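Local coordinates for protein leucine aminopeptidase 2, chloroplastic (Streptomyces sp. BC16019, PDB 5LHJ) that serves as an M17-family metalloaminopeptidase in bottromycin maturation, probably removing N-terminal amino acids from peptides, at residues N316-D327 against E338-G346; F58-V66 against V77-A85. All blocks are in the same frame, centred on the assembly; numbering follows the deposited sequence.

Interaction 1 of 2, residues N316-D327 against E338-G346; sequences NMPDGGALRVGD and EITHTDNEG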
loop_
_atom_site.group_PDB
_atom_site.type_symbol
_atom_site.label_atom_id
_atom_site.label_comp_id
_atom_site.label_asym_id
_atom_site.label_seq_id
_atom_site.Cartn_x
_atom_site.Cartn_y
_atom_site.Cartn_z
ATOM N N ASN A 316 -5.299 6.719 24.271
ATOM C CA ASN A 316 -5.421 7.476 23.018
ATOM C C ASN A 316 -6.376 6.705 22.088
ATOM O O ASN A 316 -5.990 5.680 21.518
ATOM C CB ASN A 316 -4.034 7.635 22.379
ATOM C CG ASN A 316 -4.034 8.562 21.162
ATOM O OD1 ASN A 316 -4.922 9.386 20.993
ATOM N ND2 ASN A 316 -3.019 8.434 20.328
ATOM N N MET A 317 -7.619 7.178 21.961
ATOM C CA MET A 317 -8.679 6.459 21.238
ATOM C C MET A 317 -9.343 7.352 20.190
ATOM O O MET A 317 -9.425 8.557 20.389
ATOM C CB MET A 317 -9.771 5.999 22.226
ATOM C CG MET A 317 -9.360 4.957 23.256
ATOM S SD MET A 317 -9.223 3.329 22.508
ATOM C CE MET A 317 -10.835 2.620 22.806
ATOM N N PRO A 318 -9.841 6.762 19.082
ATOM C CA PRO A 318 -10.705 7.522 18.180
ATOM C C PRO A 318 -12.127 7.594 18.759
ATOM O O PRO A 318 -12.579 6.665 19.442
ATOM C CB PRO A 318 -10.684 6.680 16.904
ATOM C CG PRO A 318 -10.621 5.280 17.419
ATOM C CD PRO A 318 -9.842 5.331 18.728
ATOM N N ASP A 319 -12.821 8.689 18.476
ATOM C CA ASP A 319 -14.102 8.981 19.118
ATOM C C ASP A 319 -14.616 10.282 18.544
ATOM O O ASP A 319 -13.833 11.091 18.024
ATOM C CB ASP A 319 -13.911 9.174 20.628
ATOM C CG ASP A 319 -15.222 9.245 21.371
ATOM O OD1 ASP A 319 -15.851 8.183 21.514
ATOM O OD2 ASP A 319 -15.607 10.360 21.817
ATOM N N GLY A 320 -15.919 10.490 18.649
ATOM C CA GLY A 320 -16.524 11.760 18.267
ATOM C C GLY A 320 -15.984 12.985 18.979
ATOM O O GLY A 320 -16.112 14.102 18.454
ATOM N N GLY A 321 -15.448 12.789 20.188
ATOM C CA GLY A 321 -14.798 13.855 20.954
ATOM C C GLY A 321 -13.287 13.782 21.053
ATOM O O GLY A 321 -12.714 14.398 21.939
ATOM N N ALA A 322 -12.632 13.079 20.129
ATOM C CA ALA A 322 -11.181 12.865 20.195
ATOM C C ALA A 322 -10.373 14.046 19.664
ATOM O O ALA A 322 -10.847 14.835 18.853
ATOM C CB ALA A 322 -10.796 11.608 19.435
ATOM N N LEU A 323 -9.124 14.126 20.117
ATOM C CA LEU A 323 -8.177 15.141 19.657
ATOM C C LEU A 323 -8.070 15.149 18.132
ATOM O O LEU A 323 -7.939 14.093 17.519
ATOM C CB LEU A 323 -6.798 14.865 20.268
ATOM C CG LEU A 323 -5.700 15.914 20.027
ATOM C CD1 LEU A 323 -6.090 17.320 20.435
ATOM C CD2 LEU A 323 -4.462 15.490 20.784
ATOM N N ARG A 324 -8.164 16.331 17.528
ATOM C CA ARG A 324 -8.228 16.457 16.071
ATOM C C ARG A 324 -6.901 16.915 15.497
ATOM O O ARG A 324 -6.211 17.731 16.089
ATOM C CB ARG A 324 -9.300 17.476 15.650
ATOM C CG ARG A 324 -10.747 17.117 16.004
ATOM C CD ARG A 324 -11.664 18.335 16.035
ATOM N NE ARG A 324 -11.374 19.036 17.267
ATOM C CZ ARG A 324 -12.228 19.481 18.173
ATOM N NH1 ARG A 324 -13.554 19.471 18.013
ATOM N NH2 ARG A 324 -11.694 20.033 19.255
ATOM N N VAL A 325 -6.590 16.443 14.295
ATOM C CA VAL A 325 -5.487 16.998 13.514
ATOM C C VAL A 325 -5.775 18.480 13.243
ATOM O O VAL A 325 -6.889 18.830 12.818
ATOM C CB VAL A 325 -5.310 16.236 12.175
ATOM C CG1 VAL A 325 -4.294 16.935 11.273
ATOM C CG2 VAL A 325 -4.902 14.795 12.449
ATOM N N GLY A 326 -4.798 19.338 13.518
ATOM C CA GLY A 326 -4.970 20.793 13.384
ATOM C C GLY A 326 -5.262 21.510 14.690
ATOM O O GLY A 326 -5.129 22.742 14.757
ATOM N N ASP A 327 -5.653 20.768 15.727
ATOM C CA ASP A 327 -5.852 21.367 17.049
ATOM C C ASP A 327 -4.549 21.920 17.592
ATOM O O ASP A 327 -3.465 21.472 17.211
ATOM C CB ASP A 327 -6.441 20.369 18.040
ATOM C CG ASP A 327 -7.931 20.128 17.820
ATOM O OD1 ASP A 327 -8.543 20.805 16.953
ATOM O OD2 ASP A 327 -8.481 19.259 18.530
ATOM N N GLU A 338 0.950 22.462 17.721
ATOM C CA GLU A 338 -0.004 22.064 16.704
ATOM C C GLU A 338 0.026 20.549 16.534
ATOM O O GLU A 338 1.100 19.973 16.327
ATOM C CB GLU A 338 0.334 22.719 15.371
ATOM C CG GLU A 338 -0.676 22.417 14.278
ATOM C CD GLU A 338 -0.275 22.925 12.902
ATOM O OE1 GLU A 338 0.914 23.250 12.660
ATOM O OE2 GLU A 338 -1.171 22.966 12.036
ATOM N N ILE A 339 -1.145 19.918 16.620
ATOM C CA ILE A 339 -1.286 18.472 16.447
ATOM C C ILE A 339 -1.365 18.162 14.962
ATOM O O ILE A 339 -2.420 18.307 14.328
ATOM C CB ILE A 339 -2.524 17.896 17.191
ATOM C CG1 ILE A 339 -2.514 18.295 18.675
ATOM C CG2 ILE A 339 -2.591 16.366 17.027
ATOM C CD1 ILE A 339 -1.289 17.869 19.459
ATOM N N THR A 340 -0.243 17.755 14.384
ATOM C CA THR A 340 -0.224 17.380 12.973
ATOM C C THR A 340 -0.405 15.874 12.739
ATOM O O THR A 340 -0.652 15.459 11.606
ATOM C CB THR A 340 1.066 17.872 12.309
ATOM O OG1 THR A 340 2.186 17.373 13.033
ATOM C CG2 THR A 340 1.113 19.420 12.311
ATOM N N HIS A 341 -0.266 15.058 13.787
ATOM C CA HIS A 341 -0.523 13.616 13.696
ATOM C C HIS A 341 -0.892 13.141 15.098
ATOM O O HIS A 341 -0.103 13.326 16.025
ATOM C CB HIS A 341 0.734 12.878 13.151
ATOM C CG HIS A 341 0.455 11.512 12.603
ATOM N ND1 HIS A 341 -0.080 10.507 13.371
ATOM C CD2 HIS A 341 0.637 10.979 11.370
ATOM C CE1 HIS A 341 -0.226 9.412 12.642
ATOM N NE2 HIS A 341 0.188 9.678 11.416
ATOM N N THR A 342 -2.075 12.541 15.256
ATOM C CA THR A 342 -2.554 12.119 16.581
ATOM C C THR A 342 -1.811 10.904 17.171
ATOM O O THR A 342 -1.953 10.619 18.355
ATOM C CB THR A 342 -4.073 11.840 16.601
ATOM O OG1 THR A 342 -4.370 10.700 15.786
ATOM C CG2 THR A 342 -4.855 13.058 16.128
ATOM N N ASP A 343 -1.056 10.177 16.354
ATOM C CA ASP A 343 -0.197 9.082 16.833
ATOM C C ASP A 343 1.103 9.543 17.530
ATOM O O ASP A 343 1.751 8.729 18.194
ATOM C CB ASP A 343 0.124 8.104 15.701
ATOM C CG ASP A 343 0.692 6.772 16.193
ATOM O OD1 ASP A 343 0.273 6.261 17.255
ATOM O OD2 ASP A 343 1.571 6.214 15.493
ATOM N N ASN A 344 1.475 10.825 17.427
ATOM C CA ASN A 344 2.614 11.359 18.197
ATOM C C ASN A 344 2.105 12.053 19.469
ATOM O O ASN A 344 2.444 13.207 19.765
ATOM C CB ASN A 344 3.483 12.296 17.356
ATOM C CG ASN A 344 4.430 11.549 16.421
ATOM O OD1 ASN A 344 4.476 10.308 16.402
ATOM N ND2 ASN A 344 5.205 12.304 15.649
ATOM N N GLU A 345 1.311 11.309 20.224
ATOM C CA GLU A 345 0.625 11.850 21.405
ATOM C C GLU A 345 1.518 11.853 22.641
ATOM O O GLU A 345 1.338 12.693 23.511
ATOM C CB GLU A 345 -0.695 11.100 21.662
ATOM C CG GLU A 345 -0.639 9.900 22.601
ATOM C CD GLU A 345 0.144 8.712 22.106
ATOM O OE1 GLU A 345 0.493 8.642 20.904
ATOM O OE2 GLU A 345 0.406 7.821 22.932
ATOM N N GLY A 346 2.474 10.922 22.719
ATOM C CA GLY A 346 3.336 10.796 23.888
ATOM C C GLY A 346 4.087 12.071 24.239
ATOM O O GLY A 346 4.124 12.490 25.407
HETATM O O HOH W 1 -3.743 24.130 12.780
#

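Interaction 2 of 2, residues F58-V66 against V77-A85; sequences FVARPGQVV and VLNVGLGPA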
loop_
_atom_site.group_PDB
_atom_site.type_symbol
_atom_site.label_atom_id
_atom_site.label_comp_id
_atom_site.label_asym_id
_atom_site.label_seq_id
_atom_site.Cartn_x
_atom_site.Cartn_y
_atom_site.Cartn_z
ATOM N N PHE A 58 28.533 -31.621 26.054
ATOM C CA PHE A 58 28.775 -30.444 26.877
ATOM C C PHE A 58 30.168 -29.910 26.576
ATOM O O PHE A 58 31.152 -30.637 26.747
ATOM C CB PHE A 58 28.664 -30.743 28.373
ATOM C CG PHE A 58 28.773 -29.504 29.231
ATOM C CD1 PHE A 58 27.673 -28.661 29.389
ATOM C CD2 PHE A 58 29.975 -29.161 29.844
ATOM C CE1 PHE A 58 27.767 -27.507 30.153
ATOM C CE2 PHE A 58 30.076 -28.003 30.611
ATOM C CZ PHE A 58 28.968 -27.180 30.766
ATOM N N VAL A 59 30.237 -28.655 26.120
ATOM C CA VAL A 59 31.508 -27.967 25.860
ATOM C C VAL A 59 31.563 -26.574 26.529
ATOM O O VAL A 59 32.365 -25.710 26.134
ATOM C CB VAL A 59 31.802 -27.874 24.343
ATOM C CG1 VAL A 59 31.965 -29.266 23.736
ATOM C CG2 VAL A 59 30.717 -27.093 23.611
ATOM N N ALA A 60 30.724 -26.378 27.552
ATOM C CA ALA A 60 30.654 -25.142 28.313
ATOM C C ALA A 60 30.340 -23.877 27.502
ATOM O O ALA A 60 30.793 -22.794 27.867
ATOM C CB ALA A 60 31.925 -24.963 29.126
ATOM N N ARG A 61 29.539 -23.995 26.438
ATOM C CA ARG A 61 29.042 -22.804 25.719
ATOM C C ARG A 61 28.149 -22.011 26.673
ATOM O O ARG A 61 27.388 -22.616 27.411
ATOM C CB ARG A 61 28.219 -23.165 24.479
ATOM C CG ARG A 61 28.996 -23.818 23.353
ATOM C CD ARG A 61 28.176 -23.980 22.064
ATOM N NE ARG A 61 27.238 -25.116 22.122
ATOM C CZ ARG A 61 25.969 -25.060 22.548
ATOM N NH1 ARG A 61 25.416 -23.918 22.963
ATOM N NH2 ARG A 61 25.233 -26.167 22.556
ATOM N N PRO A 62 28.232 -20.666 26.664
ATOM C CA PRO A 62 27.396 -19.882 27.593
ATOM C C PRO A 62 25.916 -20.235 27.522
ATOM O O PRO A 62 25.335 -20.235 26.444
ATOM C CB PRO A 62 27.636 -18.441 27.136
ATOM C CG PRO A 62 29.029 -18.478 26.620
ATOM C CD PRO A 62 29.135 -19.792 25.897
ATOM N N GLY A 63 25.333 -20.592 28.661
ATOM C CA GLY A 63 23.930 -21.009 28.711
ATOM C C GLY A 63 23.589 -22.425 28.240
ATOM O O GLY A 63 22.421 -22.811 28.309
ATOM N N GLN A 64 24.573 -23.204 27.771
ATOM C CA GLN A 64 24.348 -24.614 27.438
ATOM C C GLN A 64 24.114 -25.375 28.730
ATOM O O GLN A 64 24.876 -25.215 29.677
ATOM C CB GLN A 64 25.562 -25.217 26.738
ATOM C CG GLN A 64 25.410 -26.685 26.366
ATOM C CD GLN A 64 26.667 -27.278 25.766
ATOM O OE1 GLN A 64 27.780 -26.807 26.014
ATOM N NE2 GLN A 64 26.498 -28.346 24.986
ATOM N N VAL A 65 23.088 -26.220 28.757
ATOM C CA VAL A 65 22.770 -26.991 29.951
ATOM C C VAL A 65 22.681 -28.466 29.607
ATOM O O VAL A 65 21.963 -28.834 28.685
ATOM C CB VAL A 65 21.439 -26.536 30.569
ATOM C CG1 VAL A 65 21.074 -27.412 31.759
ATOM C CG2 VAL A 65 21.536 -25.074 30.975
ATOM N N VAL A 66 23.391 -29.298 30.368
ATOM C CA VAL A 66 23.248 -30.761 30.282
ATOM C C VAL A 66 22.962 -31.324 31.672
ATOM O O VAL A 66 23.770 -31.152 32.584
ATOM C CB VAL A 66 24.502 -31.419 29.691
ATOM C CG1 VAL A 66 24.332 -32.933 29.633
ATOM C CG2 VAL A 66 24.767 -30.870 28.292
ATOM N N VAL A 77 21.992 -33.083 38.666
ATOM C CA VAL A 77 23.000 -32.043 38.501
ATOM C C VAL A 77 22.835 -31.452 37.103
ATOM O O VAL A 77 22.662 -32.193 36.133
ATOM C CB VAL A 77 24.429 -32.600 38.701
ATOM C CG1 VAL A 77 25.494 -31.630 38.184
ATOM C CG2 VAL A 77 24.668 -32.925 40.172
ATOM N N LEU A 78 22.849 -30.117 37.020
ATOM C CA LEU A 78 22.939 -29.411 35.747
ATOM C C LEU A 78 24.346 -28.866 35.600
ATOM O O LEU A 78 24.797 -28.083 36.436
ATOM C CB LEU A 78 21.959 -28.245 35.672
ATOM C CG LEU A 78 20.490 -28.507 35.954
ATOM C CD1 LEU A 78 19.733 -27.192 35.864
ATOM C CD2 LEU A 78 19.915 -29.539 35.016
ATOM N N ASN A 79 25.050 -29.295 34.557
ATOM C CA ASN A 79 26.246 -28.590 34.128
ATOM C C ASN A 79 25.854 -27.449 33.197
ATOM O O ASN A 79 25.162 -27.665 32.189
ATOM C CB ASN A 79 27.241 -29.546 33.479
ATOM C CG ASN A 79 27.955 -30.415 34.510
ATOM O OD1 ASN A 79 28.484 -29.911 35.514
ATOM N ND2 ASN A 79 27.964 -31.714 34.279
ATOM N N VAL A 80 26.307 -26.243 33.540
ATOM C CA VAL A 80 25.852 -25.019 32.879
ATOM C C VAL A 80 27.062 -24.256 32.365
ATOM O O VAL A 80 27.963 -23.914 33.136
ATOM C CB VAL A 80 25.040 -24.133 33.837
ATOM C CG1 VAL A 80 24.476 -22.919 33.102
ATOM C CG2 VAL A 80 23.935 -24.950 34.494
ATOM N N GLY A 81 27.084 -23.993 31.065
ATOM C CA GLY A 81 28.218 -23.334 30.439
ATOM C C GLY A 81 28.364 -21.864 30.802
ATOM O O GLY A 81 27.383 -21.125 30.839
ATOM N N LEU A 82 29.597 -21.451 31.078
ATOM C CA LEU A 82 29.946 -20.046 31.310
ATOM C C LEU A 82 30.977 -19.522 30.299
ATOM O O LEU A 82 31.466 -18.395 30.438
ATOM C CB LEU A 82 30.483 -19.873 32.734
ATOM C CG LEU A 82 29.499 -20.184 33.875
ATOM C CD1 LEU A 82 30.245 -20.287 35.190
ATOM C CD2 LEU A 82 28.405 -19.132 33.979
ATOM N N GLY A 83 31.289 -20.319 29.278
ATOM C CA GLY A 83 32.259 -19.918 28.259
ATOM C C GLY A 83 33.666 -19.757 28.807
ATOM O O GLY A 83 33.943 -20.143 29.949
ATOM N N PRO A 84 34.572 -19.186 27.996
ATOM C CA PRO A 84 35.943 -18.948 28.460
ATOM C C PRO A 84 36.002 -18.030 29.672
ATOM O O PRO A 84 35.319 -17.004 29.708
ATOM C CB PRO A 84 36.618 -18.299 27.248
ATOM C CG PRO A 84 35.825 -18.777 26.074
ATOM C CD PRO A 84 34.406 -18.817 26.581
ATOM N N ALA A 85 36.809 -18.404 30.662
ATOM C CA ALA A 85 36.948 -17.609 31.879
ATOM C C ALA A 85 37.333 -16.160 31.562
ATOM O O ALA A 85 36.792 -15.233 32.156
ATOM C CB ALA A 85 37.963 -18.246 32.814
HETATM O O HOH W 2 26.200 -32.701 32.400
#

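Interaction 1 of 2, residues N316-D327 against E338-G346
Gly326 N donates to Ile339 O at 2.7 Å, in an almost straight bond. Val325 CA adds a weaker C-H...O contact to the same oxygen. Ile339 N in turn donates to Asp327 O at 2.9 Å. Ile339 is thus pinned through both its N-H and its carbonyl to the type II turn Arg324-Asp327. At the phi of Gly326 (99°), a CB would jam against the preceding carbonyl oxygen. A water donates to both Gly326 O and Glu338 OE2.

Apolar groups fill the inner side. Leu323 CD2 lies 4.0 Å from Ile339 CG1, the two side chains reaching toward each other. Thr342 CG2 lies 3.5 Å from Leu323 O. It also touches Val325 CG2, the two side chains crossing at about a right angle. Thr342 OG1 turns to partners beyond the two segments, Gly268 O and Ser271 N.

Asn316 has CG anti to its N (chi1 -173°), which carries ND2 across to Thr342 O at 3.1 Å. ND2 also donates to Asp266 OD1. The amide lies against Glu345, with ND2 of Asn316 3.6 Å from Glu345 CG and its plane 29° from the carboxylate. Asp266, Asp343 and Glu345 bind manganese in this protein, though no metal is bound to this chain. This is consistent with a second-shell place for Asn316. With an alanine here, Thr342 O and Asp266 OD1 would probably each lose a donor, and the Asp266 carboxylate would be freer to turn.

Arg324 reaches Glu315 of a second subunit. The contact lies between the end of strand 306-316 and helix 345-358. Helix 225-231 packs on Leu323 and Glu345, and strand 431-432 flanks Glu338.

Interaction 2 of 2, residues F58-V66 against V77-A85
Gly81 presses against the backbone of Ala60 and Arg61, and this is the tight part of the contact. Its CA lies 3.7 Å from Ala60 C and 3.2 Å from Arg61 O, the latter a C-H...O contact. A CB on Gly81 would clash there. Gly81 N donates to Gln64 O at 2.9 Å, and Gly81 O accepts from Gly63 N. Gly83 N closes the end on Ala60 O.

Phe58 extends this packing. A chi1 of -174° turns its ring toward strand 76-81. The ring lies beside the strand, with Asn79 CB over one face, 4.0 Å from the centroid, as a CH-pi contact. Ala60 N lies over the opposite face, and Val80 C meets the edge.

Val66 and Asn79 form an antiparallel hydrogen-bonded pair, Val66 N to Asn79 O and Asn79 N to Val66 O, both 3.0 Å. Val65 and Val80 are the adjacent non-hydrogen-bonded pair. A water links Val66 O to Asn79 ND2 at this end.

The rim at Pro62 is looser. This exposed residue rests Pro62 CG on Gly83 CA at 3.9 Å.

The contact lies at the end of the hairpin of strands 65-69 and 76-81 away from its turn, in the N-terminal domain. Strand 65-69 is outermost in the sheet within this chain. Strand 38-43 lies on the other side of strand 76-81, and helix 90-102 covers Val80 and Leu82.

The two contacts serve different parts of the enzyme. Interaction 2 belongs to the N-terminal domain and interaction 1 to the catalytic domain. Their centres are 52 Å apart, on opposite sides of the chain's centre. Their nearest atoms are about 37 Å apart, so they do not touch. Along the chain, interaction 2 is complete before interaction 1 begins. Interaction 1 holds Asp343 and Glu345, manganese ligands of this protein, with no metal bound to this chain. The Glu345 side chain is about 4 Å from that of Lys261, another ligand. Interaction 2 is away from the metal site, at an outer strand of the N-terminal sheet. Both approach other copies in the six-chain assembly, interaction 2 through Leu78 on Arg56 of a fourth subunit.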